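Local structure of SGNH-hydrolase family esterase (Altererythrobacter indicus, 7C2A) at residues Ser14-Tyr19 and Ile76-Gly81; Gly24-Ala29 and Ile44-Val49; Ser50-Thr53 and Gln59-Lys62; Glu151-Ala154 and Leu159-Lys162. The protein hydrolyses ester bonds as an SGNH-hydrolase family esterase and possibly acts as a lysophospholipase. All coordinates share one frame; numbering follows the deposited sequence.

Interaction 1 (Ser14-Tyr19 and Ile76-Gly81); sequences SLFAGY and IVELGG
Phe16 lies flat over the side chain of Glu78. CB of Glu78 sits beneath one ring face as a CH-pi contact, 3.8 Å from the ring centroid and 26° off the normal. The two side chains run past each other in opposite directions. The carboxylate of Glu78 therefore comes back under the root of the ring, with OE2 3.5 Å from Phe16 CG. The carboxylate is not stacked on the ring: its plane is turned 62° from that of the phenyl group. A bend at chi2 of Glu78 (-93°) turns the carboxylate back toward helix 14-17. OE2 accepts from the backbone N of Asp13, just ahead of that helix, which gives this buried oxygen a partner. OE1 lies against Leu15, 3.4 Å from its CD1, and the two side chains cross at about a right angle.

Phe16 follows the GDSL motif, which in SGNH hydrolases carries the nucleophilic serine. Strand 74-78 is the middle strand of the parallel sheet and leads at Gly80 into the GxND motif of the same family. The contact thus joins the short helix after the first strand to the centre of the sheet.

Ile76, two residues before Glu78 on the strand, meets the ring at its rim. Its CG2 is 3.7 Å from Phe16 CZ, and the two side chains cross at about a right angle. Ile76 O lies in the ring plane, 3.7 Å from Phe16 CE2. The face of the ring opposite Glu78 meets the ring of Tyr27, nearly parallel to it.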
loop_
_atom_site.group_PDB
_atom_site.type_symbol
_atom_site.label_atom_id
_atom_site.label_comp_id
_atom_site.label_asym_id
_atom_site.label_seq_id
_atom_site.Cartn_x
_atom_site.Cartn_y
_atom_site.Cartn_z
ATOM N N SER A 14 4.234 2.626 1.631
ATOM C CA SER A 14 4.197 3.938 2.275
ATOM C C SER A 14 2.937 4.160 3.101
ATOM O O SER A 14 2.946 5.015 3.997
ATOM C CB SER A 14 4.339 5.055 1.240
ATOM O OG SER A 14 3.331 4.953 0.250
ATOM N N LEU A 15 1.856 3.429 2.824
ATOM C CA LEU A 15 0.643 3.576 3.620
ATOM C C LEU A 15 0.780 2.962 5.003
ATOM O O LEU A 15 0.016 3.321 5.908
ATOM C CB LEU A 15 -0.551 2.965 2.886
ATOM C CG LEU A 15 -0.871 3.526 1.501
ATOM C CD1 LEU A 15 -2.071 2.811 0.910
ATOM C CD2 LEU A 15 -1.146 5.025 1.573
ATOM N N PHE A 16 1.695 2.013 5.182
ATOM C CA PHE A 16 2.034 1.524 6.508
ATOM C C PHE A 16 3.252 2.224 7.094
ATOM O O PHE A 16 3.296 2.454 8.304
ATOM C CB PHE A 16 2.274 0.007 6.484
ATOM C CG PHE A 16 1.015 -0.826 6.465
ATOM C CD1 PHE A 16 -0.243 -0.247 6.421
ATOM C CD2 PHE A 16 1.107 -2.205 6.495
ATOM C CE1 PHE A 16 -1.384 -1.044 6.412
ATOM C CE2 PHE A 16 -0.020 -3.001 6.481
ATOM C CZ PHE A 16 -1.270 -2.421 6.454
ATOM N N ALA A 17 4.236 2.588 6.262
ATOM C CA ALA A 17 5.436 3.251 6.773
ATOM C C ALA A 17 5.128 4.615 7.379
ATOM O O ALA A 17 5.885 5.089 8.234
ATOM C CB ALA A 17 6.472 3.410 5.661
ATOM N N GLY A 18 4.055 5.269 6.943
ATOM C CA GLY A 18 3.716 6.587 7.452
ATOM C C GLY A 18 4.421 7.712 6.720
ATOM O O GLY A 18 4.826 8.704 7.337
ATOM N N TYR A 19 4.549 7.582 5.401
ATOM C CA TYR A 19 5.257 8.580 4.610
ATOM C C TYR A 19 4.624 9.956 4.787
ATOM O O TYR A 19 3.406 10.117 4.659
ATOM C CB TYR A 19 5.238 8.178 3.135
ATOM C CG TYR A 19 5.698 9.289 2.220
ATOM C CD1 TYR A 19 7.048 9.525 2.010
ATOM C CD2 TYR A 19 4.781 10.111 1.579
ATOM C CE1 TYR A 19 7.473 10.546 1.184
ATOM C CE2 TYR A 19 5.194 11.134 0.759
ATOM C CZ TYR A 19 6.541 11.346 0.560
ATOM O OH TYR A 19 6.954 12.365 -0.270
ATOM N N ILE A 76 -0.966 -8.495 8.316
ATOM C CA ILE A 76 -1.759 -7.612 7.473
ATOM C C ILE A 76 -0.906 -7.266 6.266
ATOM O O ILE A 76 0.182 -6.705 6.416
ATOM C CB ILE A 76 -2.174 -6.337 8.224
ATOM C CG1 ILE A 76 -2.850 -6.664 9.563
ATOM C CG2 ILE A 76 -3.060 -5.487 7.325
ATOM C CD1 ILE A 76 -3.148 -5.440 10.436
ATOM N N VAL A 77 -1.381 -7.594 5.067
ATOM C CA VAL A 77 -0.588 -7.434 3.849
ATOM C C VAL A 77 -1.224 -6.340 3.005
ATOM O O VAL A 77 -2.397 -6.442 2.619
ATOM C CB VAL A 77 -0.479 -8.747 3.063
ATOM C CG1 VAL A 77 0.258 -8.527 1.749
ATOM C CG2 VAL A 77 0.206 -9.814 3.894
ATOM N N GLU A 78 -0.439 -5.305 2.701
ATOM C CA GLU A 78 -0.919 -4.096 2.034
ATOM C C GLU A 78 0.098 -3.726 0.956
ATOM O O GLU A 78 1.012 -2.947 1.200
ATOM C CB GLU A 78 -1.073 -2.990 3.072
ATOM C CG GLU A 78 -1.499 -1.647 2.536
ATOM C CD GLU A 78 -0.330 -0.723 2.218
ATOM O OE1 GLU A 78 -0.381 -0.106 1.129
ATOM O OE2 GLU A 78 0.612 -0.592 3.028
ATOM N N LEU A 79 -0.054 -4.298 -0.237
ATOM C CA LEU A 79 0.906 -4.071 -1.306
ATOM C C LEU A 79 0.181 -4.096 -2.641
ATOM O O LEU A 79 -0.861 -4.742 -2.795
ATOM C CB LEU A 79 2.012 -5.128 -1.332
ATOM C CG LEU A 79 3.016 -5.057 -0.188
ATOM C CD1 LEU A 79 3.919 -6.279 -0.242
ATOM C CD2 LEU A 79 3.837 -3.797 -0.282
ATOM N N GLY A 80 0.781 -3.422 -3.619
ATOM C CA GLY A 80 0.265 -3.384 -4.977
ATOM C C GLY A 80 0.085 -1.976 -5.494
ATOM O O GLY A 80 0.094 -1.742 -6.707
ATOM N N GLY A 81 -0.077 -1.020 -4.582
ATOM C CA GLY A 81 -0.210 0.362 -5.005
ATOM C C GLY A 81 0.972 0.846 -5.823
ATOM O O GLY A 81 0.803 1.585 -6.795
#

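Interaction 2 (Gly24-Ala29 and Ile44-Val49); sequences GESYPA and IINAGV
Asn46, which packs against Pro28, is held at both ends of its amide. Its OD1 accepts from Gly48 N at 2.9 Å. The bond is fairly straight, with an N-H...O angle of 157°, and the donor lies in the carbonyl plane. This is an Asx turn, spanning Asn46 to Gly48. At the other end of the amide, ND2 donates to Phe16 O on helix 14-17. Together the two bonds fix the rotation of the amide.

A chi1 of -168° swings the Asn46 amide away from its own backbone N and out to the ring of Pro28. The two side chains meet at a slant. Pro28 CG is 3.6 Å from ND2 and 3.8 Å from Asn46 CG. Ser26 OG also comes within 3.4 Å of Asn46 ND2.

Apolar packing continues toward the start of the strand. Pro28 CB touches Ile44 CG2 at 3.9 Å. The other arm of Ile44 runs past the proline backbone, with CD1 3.6 Å from Pro28 O.

Ser26 is the N-cap of helix 27-35. Through Pro28 the first turn of this helix rests on strand 42-48. The helix belongs to the beta-alpha-beta crossover that joins strand 6-12 to its parallel neighbour 42-48. With the amide cut back to an alanine here, Gly48 N would probably lose its acceptor, Phe16 O its side-chain donor, and a gap would open beside Pro28. The chemistry is mixed: apolar packing sets the helix on the strand, while the two hydrogen bonds of the Asn46 amide hold the turn at Gly48 and link it to helix 14-17.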
loop_
_atom_site.group_PDB
_atom_site.type_symbol
_atom_site.label_atom_id
_atom_site.label_comp_id
_atom_site.label_asym_id
_atom_site.label_seq_id
_atom_site.Cartn_x
_atom_site.Cartn_y
_atom_site.Cartn_z
ATOM N N GLY A 24 4.589 8.238 15.348
ATOM C CA GLY A 24 3.373 7.796 15.986
ATOM C C GLY A 24 2.102 8.068 15.216
ATOM O O GLY A 24 1.024 7.685 15.684
ATOM N N GLU A 25 2.188 8.706 14.050
ATOM C CA GLU A 25 1.006 9.020 13.261
ATOM C C GLU A 25 0.702 7.997 12.173
ATOM O O GLU A 25 -0.354 8.092 11.545
ATOM C CB GLU A 25 1.141 10.408 12.629
ATOM C CG GLU A 25 1.213 11.545 13.648
ATOM C CD GLU A 25 1.354 12.912 13.005
ATOM O OE1 GLU A 25 1.881 12.998 11.879
ATOM O OE2 GLU A 25 0.932 13.907 13.629
ATOM N N SER A 26 1.578 7.022 11.942
ATOM C CA SER A 26 1.336 6.058 10.877
ATOM C C SER A 26 0.152 5.167 11.215
ATOM O O SER A 26 -0.246 5.014 12.373
ATOM C CB SER A 26 2.563 5.170 10.659
ATOM O OG SER A 26 2.728 4.241 11.720
ATOM N N TYR A 27 -0.410 4.570 10.168
ATOM C CA TYR A 27 -1.521 3.638 10.333
ATOM C C TYR A 27 -1.227 2.518 11.327
ATOM O O TYR A 27 -2.070 2.271 12.203
ATOM C CB TYR A 27 -2.019 3.151 8.962
ATOM C CG TYR A 27 -3.075 2.082 9.068
ATOM C CD1 TYR A 27 -2.729 0.738 9.123
ATOM C CD2 TYR A 27 -4.416 2.414 9.126
ATOM C CE1 TYR A 27 -3.682 -0.231 9.238
ATOM C CE2 TYR A 27 -5.376 1.442 9.242
ATOM C CZ TYR A 27 -5.009 0.114 9.295
ATOM O OH TYR A 27 -5.923 -0.901 9.409
ATOM N N PRO A 28 -0.086 1.813 11.264
ATOM C CA PRO A 28 0.151 0.755 12.262
ATOM C C PRO A 28 0.189 1.279 13.687
ATOM O O PRO A 28 -0.362 0.634 14.594
ATOM C CB PRO A 28 1.472 0.124 11.798
ATOM C CG PRO A 28 1.492 0.401 10.315
ATOM C CD PRO A 28 0.937 1.789 10.206
ATOM N N ALA A 29 0.806 2.443 13.904
ATOM C CA ALA A 29 0.875 2.998 15.254
ATOM C C ALA A 29 -0.505 3.386 15.769
ATOM O O ALA A 29 -0.848 3.112 16.927
ATOM C CB ALA A 29 1.811 4.207 15.284
ATOM N N ILE A 44 2.288 -3.900 17.184
ATOM C CA ILE A 44 2.228 -3.988 15.736
ATOM C C ILE A 44 3.603 -3.678 15.179
ATOM O O ILE A 44 4.123 -2.567 15.347
ATOM C CB ILE A 44 1.142 -3.083 15.144
ATOM C CG1 ILE A 44 -0.203 -3.429 15.794
ATOM C CG2 ILE A 44 1.088 -3.286 13.633
ATOM C CD1 ILE A 44 -1.411 -2.806 15.128
ATOM N N ILE A 45 4.186 -4.676 14.519
ATOM C CA ILE A 45 5.462 -4.534 13.830
ATOM C C ILE A 45 5.212 -3.720 12.574
ATOM O O ILE A 45 4.477 -4.155 11.677
ATOM C CB ILE A 45 6.015 -5.909 13.431
ATOM C CG1 ILE A 45 6.101 -6.869 14.608
ATOM C CG2 ILE A 45 7.359 -5.769 12.733
ATOM C CD1 ILE A 45 6.004 -8.306 14.150
ATOM N N ASN A 46 5.830 -2.554 12.483
ATOM C CA ASN A 46 5.681 -1.738 11.284
ATOM C C ASN A 46 6.730 -2.188 10.280
ATOM O O ASN A 46 7.889 -1.762 10.327
ATOM C CB ASN A 46 5.779 -0.250 11.593
ATOM C CG ASN A 46 5.334 0.590 10.424
ATOM O OD1 ASN A 46 5.442 0.153 9.270
ATOM N ND2 ASN A 46 4.825 1.781 10.690
ATOM N N ALA A 47 6.315 -3.071 9.375
ATOM C CA ALA A 47 7.135 -3.503 8.254
ATOM C C ALA A 47 6.697 -2.828 6.965
ATOM O O ALA A 47 6.744 -3.432 5.890
ATOM C CB ALA A 47 7.145 -5.025 8.127
ATOM N N GLY A 48 6.254 -1.579 7.060
ATOM C CA GLY A 48 6.002 -0.794 5.874
ATOM C C GLY A 48 7.305 -0.234 5.332
ATOM O O GLY A 48 8.165 0.239 6.079
ATOM N N VAL A 49 7.468 -0.332 4.017
ATOM C CA VAL A 49 8.630 0.227 3.336
ATOM C C VAL A 49 8.113 1.081 2.194
ATOM O O VAL A 49 7.440 0.573 1.287
ATOM C CB VAL A 49 9.575 -0.859 2.805
ATOM C CG1 VAL A 49 10.696 -0.227 2.000
ATOM C CG2 VAL A 49 10.142 -1.649 3.963
#

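Interaction 3 (Ser50-Thr53 and Gln59-Lys62); sequences SGDT and QRIK
The backbones of Asp52 and Arg60 stay well apart, with their CA atoms 10.0 Å from each other, and the two side chains bridge the space from opposite directions. Asp52 lies in the loop between strand 42-48 and helix 54-66. This loop carries the Ser-Gly-Asp sequence of the second conserved block of SGNH hydrolases, whose glycine serves the oxyanion hole in relatives. Thr53 follows as N-cap of the helix, its OG1 accepting from Ala56 N.

Arg60 reaches back from the second turn of that helix. Its CG sits between the backbone N and the carbonyl carbon (chi1 68°), and the chain then runs extended to NE. The guanidinium grips Asp52 side-on with two nitrogens, both on one oxygen. NE donates to OD2 of Asp52 at 2.7 Å, and NH2 of Arg60 donates to the same OD2 at 2.9 Å. OD2 lies near the guanidinium plane, but the carboxylate is turned 60° against it.

The third nitrogen, NH1, donates to Ala47 O on the strand side of the loop. The arginine thus ties helix, loop and strand together. A leucine in its place would probably leave the buried Asp52 carboxylate without its opposite charge and Ala47 O without this donor. Both donors approach OD2 from one face of the carboxylate: NE on the syn side, 26° out of the plane, and NH2 from higher above it.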
loop_
_atom_site.group_PDB
_atom_site.type_symbol
_atom_site.label_atom_id
_atom_site.label_comp_id
_atom_site.label_asym_id
_atom_site.label_seq_id
_atom_site.Cartn_x
_atom_site.Cartn_y
_atom_site.Cartn_z
ATOM N N SER A 50 8.405 2.377 2.246
ATOM C CA SER A 50 7.930 3.315 1.202
ATOM C C SER A 50 8.429 2.866 -0.175
ATOM O O SER A 50 9.600 2.495 -0.283
ATOM C CB SER A 50 8.341 4.724 1.523
ATOM O OG SER A 50 7.649 5.174 2.677
ATOM N N GLY A 51 7.536 2.869 -1.165
ATOM C CA GLY A 51 7.891 2.506 -2.552
ATOM C C GLY A 51 7.952 1.011 -2.818
ATOM O O GLY A 51 8.212 0.644 -3.963
ATOM N N ASP A 52 7.691 0.169 -1.819
ATOM C CA ASP A 52 7.771 -1.296 -2.048
ATOM C C ASP A 52 6.713 -1.755 -3.054
ATOM O O ASP A 52 5.528 -1.464 -2.876
ATOM C CB ASP A 52 7.526 -2.091 -0.765
ATOM C CG ASP A 52 8.737 -2.872 -0.288
ATOM O OD1 ASP A 52 9.863 -2.411 -0.528
ATOM O OD2 ASP A 52 8.534 -3.914 0.331
ATOM N N THR A 53 7.164 -2.461 -4.084
ATOM C CA THR A 53 6.235 -3.115 -5.033
ATOM C C THR A 53 5.928 -4.513 -4.478
ATOM O O THR A 53 6.534 -4.935 -3.478
ATOM C CB THR A 53 6.926 -3.329 -6.384
ATOM O OG1 THR A 53 8.116 -4.071 -6.110
ATOM C CG2 THR A 53 7.266 -2.035 -7.092
ATOM N N GLN A 59 10.460 -10.279 -2.104
ATOM C CA GLN A 59 11.892 -10.446 -1.895
ATOM C C GLN A 59 12.263 -10.453 -0.417
ATOM O O GLN A 59 13.250 -11.095 -0.033
ATOM C CB GLN A 59 12.642 -9.332 -2.611
ATOM C CG GLN A 59 14.145 -9.559 -2.675
ATOM C CD GLN A 59 14.503 -10.693 -3.618
ATOM O OE1 GLN A 59 13.901 -10.836 -4.682
ATOM N NE2 GLN A 59 15.477 -11.506 -3.237
ATOM N N ARG A 60 11.493 -9.767 0.430
ATOM C CA ARG A 60 11.858 -9.587 1.832
ATOM C C ARG A 60 10.967 -10.318 2.822
ATOM O O ARG A 60 11.279 -10.295 4.016
ATOM C CB ARG A 60 11.981 -8.102 2.220
ATOM C CG ARG A 60 10.673 -7.349 2.214
ATOM C CD ARG A 60 10.830 -5.918 2.761
ATOM N NE ARG A 60 9.605 -5.164 2.500
ATOM C CZ ARG A 60 8.726 -4.776 3.423
ATOM N NH1 ARG A 60 8.959 -4.993 4.708
ATOM N NH2 ARG A 60 7.618 -4.152 3.056
ATOM N N ILE A 61 9.886 -10.975 2.392
ATOM C CA ILE A 61 8.945 -11.520 3.373
ATOM C C ILE A 61 9.614 -12.541 4.295
ATOM O O ILE A 61 9.401 -12.523 5.511
ATOM C CB ILE A 61 7.651 -12.042 2.718
ATOM C CG1 ILE A 61 6.684 -12.563 3.794
ATOM C CG2 ILE A 61 7.934 -13.147 1.692
ATOM C CD1 ILE A 61 6.153 -11.509 4.782
ATOM N N LYS A 62 10.420 -13.450 3.739
ATOM C CA LYS A 62 11.087 -14.442 4.582
ATOM C C LYS A 62 12.018 -13.774 5.588
ATOM O O LYS A 62 12.027 -14.127 6.772
ATOM C CB LYS A 62 11.870 -15.434 3.721
ATOM C CG LYS A 62 11.043 -16.555 3.104
ATOM C CD LYS A 62 11.937 -17.466 2.257
ATOM C CE LYS A 62 11.158 -18.595 1.591
ATOM N NZ LYS A 62 10.707 -19.626 2.560
#

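Interaction 4 (Glu151-Ala154 and Leu159-Lys162); sequences EAVA and LIQK
Leu159 opens the second segment and meets Val153 most closely through its CB. Leu159 CB lies 4.1 Å from Val153 CG1, and the two side chains cross at a slant. The CA atoms of this pair are 6.3 Å apart, closer than any other pair across the two segments.

Ile160 makes the tighter contact. Its CD1 rests 3.6 Å from Val153 CG2 and 3.7 Å from Val153 CB. A bend at chi2 (-53°) folds CD1 out of line with the rest of the chain and onto the valine. Val153 therefore spreads its two methyls between two neighbours: CG1 serves Leu159 and CG2 serves Ile160. Val153 itself is presented by a tight turn, closed by a 3.0 Å bond from Ala154 N to Glu151 O. The contact is wholly apolar and lies at the protein surface.

Gln161 turns to another part of the fold. Its NE2 donates to Tyr19 O, and its side chain also touches Leu21. This links the segment to the loop after helix 14-17. Lys162 then carries the chain on toward His164 and His166, the residues of a cadmium site in this crystal.

Val153 and its partners thus close a small surface loop between strand 144-146 and helix 169-186. The Asp-His-Val-His sequence just beyond it corresponds to the last conserved block of SGNH hydrolases, which in relatives carries the catalytic histidine.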
loop_
_atom_site.group_PDB
_atom_site.type_symbol
_atom_site.label_atom_id
_atom_site.label_comp_id
_atom_site.label_asym_id
_atom_site.label_seq_id
_atom_site.Cartn_x
_atom_site.Cartn_y
_atom_site.Cartn_z
ATOM N N GLU A 151 -10.934 3.380 1.263
ATOM C CA GLU A 151 -12.295 3.863 1.058
ATOM C C GLU A 151 -12.616 5.076 1.925
ATOM O O GLU A 151 -13.260 6.026 1.461
ATOM C CB GLU A 151 -13.285 2.737 1.337
ATOM C CG GLU A 151 -14.727 3.101 1.047
ATOM C CD GLU A 151 -15.644 1.900 1.167
ATOM O OE1 GLU A 151 -15.499 1.140 2.147
ATOM O OE2 GLU A 151 -16.506 1.715 0.281
ATOM N N ALA A 152 -12.167 5.076 3.178
ATOM C CA ALA A 152 -12.583 6.137 4.088
ATOM C C ALA A 152 -11.983 7.489 3.740
ATOM O O ALA A 152 -12.470 8.504 4.248
ATOM C CB ALA A 152 -12.276 5.753 5.531
ATOM N N VAL A 153 -10.966 7.556 2.889
ATOM C CA VAL A 153 -10.450 8.841 2.429
ATOM C C VAL A 153 -10.775 9.112 0.972
ATOM O O VAL A 153 -10.389 10.168 0.448
ATOM C CB VAL A 153 -8.949 9.021 2.727
ATOM C CG1 VAL A 153 -8.703 8.984 4.225
ATOM C CG2 VAL A 153 -8.125 7.964 2.006
ATOM N N ALA A 154 -11.526 8.217 0.318
ATOM C CA ALA A 154 -11.707 8.282 -1.131
ATOM C C ALA A 154 -12.398 9.568 -1.553
ATOM O O ALA A 154 -12.116 10.110 -2.629
ATOM C CB ALA A 154 -12.514 7.073 -1.603
ATOM N N LEU A 159 -8.230 15.085 3.622
ATOM C CA LEU A 159 -7.565 14.089 4.449
ATOM C C LEU A 159 -6.402 13.437 3.724
ATOM O O LEU A 159 -5.863 12.430 4.206
ATOM C CB LEU A 159 -8.563 13.024 4.901
ATOM C CG LEU A 159 -9.734 13.521 5.752
ATOM C CD1 LEU A 159 -10.623 12.358 6.114
ATOM C CD2 LEU A 159 -9.255 14.243 7.004
ATOM N N ILE A 160 -6.004 13.991 2.582
ATOM C CA ILE A 160 -4.923 13.467 1.757
ATOM C C ILE A 160 -3.818 14.513 1.710
ATOM O O ILE A 160 -4.091 15.702 1.497
ATOM C CB ILE A 160 -5.430 13.132 0.342
ATOM C CG1 ILE A 160 -6.544 12.083 0.411
ATOM C CG2 ILE A 160 -4.300 12.656 -0.549
ATOM C CD1 ILE A 160 -6.160 10.863 1.185
ATOM N N GLN A 161 -2.583 14.078 1.933
ATOM C CA GLN A 161 -1.445 14.983 1.897
ATOM C C GLN A 161 -1.259 15.517 0.489
ATOM O O GLN A 161 -1.510 14.827 -0.497
ATOM C CB GLN A 161 -0.162 14.239 2.263
ATOM C CG GLN A 161 -0.129 13.647 3.648
ATOM C CD GLN A 161 1.190 12.959 3.926
ATOM O OE1 GLN A 161 2.251 13.451 3.535
ATOM N NE2 GLN A 161 1.131 11.800 4.571
ATOM N N LYS A 162 -0.845 16.774 0.407
ATOM C CA LYS A 162 -0.390 17.356 -0.845
ATOM C C LYS A 162 1.104 17.081 -0.945
ATOM O O LYS A 162 1.889 17.577 -0.129
ATOM C CB LYS A 162 -0.670 18.856 -0.863
ATOM C CG LYS A 162 -0.217 19.561 -2.135
ATOM C CD LYS A 162 -0.688 18.830 -3.385
ATOM C CE LYS A 162 -1.643 19.685 -4.214
ATOM N NZ LYS A 162 -3.061 19.463 -3.816
#

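From the N terminus, the chain leaves strand 6-12 and enters helix 14-17. Interaction 1 closes a long loop from there to strand 74-78. Interactions 2 and 3 both fall within that loop, one after the other. Interaction 2 sets helix 27-35 on strand 42-48, and interaction 3 ties the following loop to helix 54-66. Arg60 and Ala47 connect these two, while Phe16 and Asn46 connect interactions 1 and 2. Interaction 4 opens later and closes a short loop before helix 169-186. It crosses none of the others but touches interaction 1 through Gln161 and Tyr19. Interactions 3 and 4 lie on opposite sides of the chain's centre, their centres about 24 Å apart.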